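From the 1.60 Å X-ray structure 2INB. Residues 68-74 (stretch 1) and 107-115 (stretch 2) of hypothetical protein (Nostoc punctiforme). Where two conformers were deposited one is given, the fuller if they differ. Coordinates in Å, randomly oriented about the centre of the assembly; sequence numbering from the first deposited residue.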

# COMPACT_ATOMS: atom_id res chain seq x y z
N SER A 68 0.72 -4.17 -14.29
CA SER A 68 1.14 -2.84 -14.55
C SER A 68 2.04 -2.27 -13.45
O SER A 68 2.04 -2.78 -12.31
CB SER A 68 -0.15 -2.04 -14.53
OG SER A 68 -0.82 -2.36 -13.32
N ALA A 69 2.73 -1.19 -13.80
CA ALA A 69 3.41 -0.38 -12.83
C ALA A 69 2.46 0.11 -11.72
O ALA A 69 2.84 0.12 -10.56
CB ALA A 69 4.11 0.82 -13.47
N ILE A 70 1.25 0.53 -12.08
CA ILE A 70 0.37 1.07 -11.02
C ILE A 70 0.01 0.00 -9.99
O ILE A 70 -0.03 0.25 -8.78
CB ILE A 70 -0.88 1.76 -11.62
CG1 ILE A 70 -1.71 2.42 -10.53
CG2 ILE A 70 -1.75 0.77 -12.44
CD1 ILE A 70 -0.92 3.46 -9.66
N SER A 71 -0.24 -1.22 -10.46
CA SER A 71 -0.56 -2.30 -9.54
C SER A 71 0.60 -2.56 -8.61
O SER A 71 0.42 -2.72 -7.39
CB SER A 71 -0.89 -3.61 -10.27
OG SER A 71 -1.23 -4.60 -9.32
N GLU A 72 1.81 -2.59 -9.16
CA GLU A 72 2.94 -2.81 -8.29
C GLU A 72 3.07 -1.64 -7.33
O GLU A 72 3.37 -1.85 -6.15
CB GLU A 72 4.27 -3.04 -9.03
CG GLU A 72 5.45 -3.22 -8.10
CD GLU A 72 5.19 -4.24 -7.00
OE1 GLU A 72 4.52 -5.27 -7.26
OE2 GLU A 72 5.64 -4.03 -5.86
N PHE A 73 2.82 -0.42 -7.82
CA PHE A 73 2.99 0.76 -6.98
C PHE A 73 2.07 0.68 -5.76
O PHE A 73 2.47 1.06 -4.66
CB PHE A 73 2.76 2.05 -7.75
CG PHE A 73 2.96 3.29 -6.92
CD1 PHE A 73 4.15 3.54 -6.25
CD2 PHE A 73 1.94 4.23 -6.85
CE1 PHE A 73 4.27 4.72 -5.50
CE2 PHE A 73 2.08 5.41 -6.09
CZ PHE A 73 3.26 5.65 -5.46
N HIS A 74 0.85 0.20 -5.93
CA HIS A 74 -0.02 0.09 -4.77
C HIS A 74 0.62 -0.77 -3.66
O HIS A 74 0.66 -0.37 -2.48
CB HIS A 74 -1.35 -0.60 -5.10
CG HIS A 74 -2.20 0.14 -6.07
ND1 HIS A 74 -2.45 1.48 -5.97
CD2 HIS A 74 -2.95 -0.32 -7.10
CE1 HIS A 74 -3.29 1.83 -6.94
NE2 HIS A 74 -3.59 0.75 -7.65
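Stretch 2 (107-115) TFFQLDFPK

The centre of the contact is aromatic. Phe108 and Phe73 each point their CA-to-CB bond toward the other stretch, which covers 78 Å² of Phe108 and 77 Å² of Phe73, more than of any other residue here. Their rings form an offset edge-to-face pair, with the edge of Phe108 toward the face of Phe73, centroids 5.7 Å apart and planes at 68°. The closest atoms are Phe73 CB and Phe108 CE2, at 3.7 Å. Phe109 makes a second pair of the same kind: its edge is directed toward the face of Phe73, again with centroids 5.7 Å apart but with planes at 79°, and Phe73 CE1 lies 3.8 Å from Phe109 CE1. Phe73 adopts the t rotamer, chi1 -179°, and in this conformation its ring meets both Phe108 and Phe109.

Around this centre the packing remains apolar. Ala69 CB sits over one face of the Phe108 ring, 3.8 Å from the centroid and 23° off the ring normal, a CH-pi contact in which Ala69 CB comes within 3.5 Å of Phe108 CD1. Ile70 starts out sideways, but the end of its side chain comes nearer: Ile70 CD1 is 4.1 Å from Phe108 CZ and 4.3 Å from Phe113 CE2, so one methyl touches two rings. Pro114 adds a looser contact, with Phe73 CE2 4.3 Å from Pro114 CA.

The CA register gives the direction. Ala69 is nearest Phe108 at 7.1 Å between CA atoms, and Phe73 is nearest Pro114 at 8.1 Å between CA atoms, so the two stretches advance in the same sense. Stretch 1 is helical from Ala69 onward, and the contacting Ala69, Ile70 and Phe73 follow the spacing of one helical side; the bond from Phe73 N to Ala69 O, 2.8 Å, links two of them. Stretch 2 changes conformation along its length, with a 3-10 segment over 108-110, Leu111 as N-cap and a helix from Asp112. The 3-10 segment is closed by Leu111 N bonding to Phe108 O at 3.1 Å, and the first turn of the helix by Lys115 N bonding to Leu111 O at 3.2 Å.

No hydrogen bond crosses between the stretches, and the 302 Å² buried, both sides summed, is held by apolar contacts. Polar groups lie outside it. Ser68 caps its own helix, its OG accepting from Ser71 N at 3.1 Å and 155°, while Ser71 points away from stretch 2. Thr107, Gln110 and Asp112 are exposed and bury nothing against stretch 1.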

# COMPACT_ATOMS: atom_id res chain seq x y z
N THR A 107 10.25 7.07 -16.14
CA THR A 107 8.98 6.92 -16.87
C THR A 107 7.81 7.02 -15.92
O THR A 107 7.26 8.11 -15.72
CB THR A 107 8.94 5.57 -17.65
OG1 THR A 107 9.22 4.48 -16.76
CG2 THR A 107 10.00 5.57 -18.79
N PHE A 108 7.48 5.91 -15.23
CA PHE A 108 6.34 5.90 -14.29
C PHE A 108 6.39 7.00 -13.24
O PHE A 108 5.40 7.71 -13.03
CB PHE A 108 6.24 4.53 -13.61
CG PHE A 108 5.11 4.41 -12.62
CD1 PHE A 108 3.79 4.32 -13.09
CD2 PHE A 108 5.34 4.31 -11.27
CE1 PHE A 108 2.76 4.17 -12.22
CE2 PHE A 108 4.28 4.19 -10.40
CZ PHE A 108 2.98 4.12 -10.90
N PHE A 109 7.55 7.17 -12.58
CA PHE A 109 7.67 8.15 -11.51
C PHE A 109 7.77 9.59 -12.01
O PHE A 109 7.78 10.51 -11.19
CB PHE A 109 8.78 7.79 -10.48
CG PHE A 109 8.42 6.64 -9.61
CD1 PHE A 109 7.45 6.80 -8.63
CD2 PHE A 109 8.88 5.36 -9.87
CE1 PHE A 109 7.05 5.74 -7.86
CE2 PHE A 109 8.46 4.25 -9.08
CZ PHE A 109 7.52 4.48 -8.09
N GLN A 110 7.80 9.82 -13.31
CA GLN A 110 7.65 11.17 -13.84
C GLN A 110 6.21 11.53 -14.20
O GLN A 110 5.91 12.69 -14.55
CB GLN A 110 8.57 11.39 -15.05
CG GLN A 110 10.06 11.22 -14.70
CD GLN A 110 10.45 11.99 -13.44
OE1 GLN A 110 10.14 13.18 -13.30
NE2 GLN A 110 11.07 11.30 -12.48
N LEU A 111 5.30 10.56 -14.13
CA LEU A 111 3.87 10.84 -14.27
C LEU A 111 3.38 11.62 -13.04
O LEU A 111 3.88 11.44 -11.94
CB LEU A 111 3.06 9.55 -14.46
CG LEU A 111 3.42 8.75 -15.73
CD1 LEU A 111 2.67 7.43 -15.73
CD2 LEU A 111 3.12 9.53 -17.03
N ASP A 112 2.41 12.49 -13.25
CA ASP A 112 1.98 13.38 -12.19
C ASP A 112 1.45 12.59 -10.96
O ASP A 112 1.74 12.94 -9.82
CB ASP A 112 0.91 14.34 -12.68
CG ASP A 112 1.43 15.48 -13.55
OD1 ASP A 112 2.65 15.67 -13.66
OD2 ASP A 112 0.54 16.20 -14.09
N PHE A 113 0.67 11.52 -11.19
CA PHE A 113 0.02 10.85 -10.07
C PHE A 113 1.03 10.19 -9.11
O PHE A 113 1.06 10.47 -7.90
CB PHE A 113 -1.04 9.87 -10.54
CG PHE A 113 -1.72 9.16 -9.42
CD1 PHE A 113 -2.64 9.82 -8.66
CD2 PHE A 113 -1.38 7.87 -9.09
CE1 PHE A 113 -3.23 9.17 -7.55
CE2 PHE A 113 -1.97 7.24 -8.01
CZ PHE A 113 -2.92 7.85 -7.27
N PRO A 114 1.91 9.29 -9.63
CA PRO A 114 2.88 8.69 -8.71
C PRO A 114 3.79 9.74 -8.07
O PRO A 114 4.14 9.62 -6.89
CB PRO A 114 3.70 7.75 -9.60
CG PRO A 114 2.98 7.63 -10.84
CD PRO A 114 2.01 8.71 -10.98
N LYS A 115 4.21 10.75 -8.81
CA LYS A 115 5.05 11.79 -8.24
C LYS A 115 4.34 12.43 -7.03
O LYS A 115 4.95 12.64 -5.94
CB LYS A 115 5.34 12.83 -9.34
CG LYS A 115 6.14 13.98 -8.90
CD LYS A 115 6.55 14.87 -10.11
CE LYS A 115 7.47 14.18 -11.06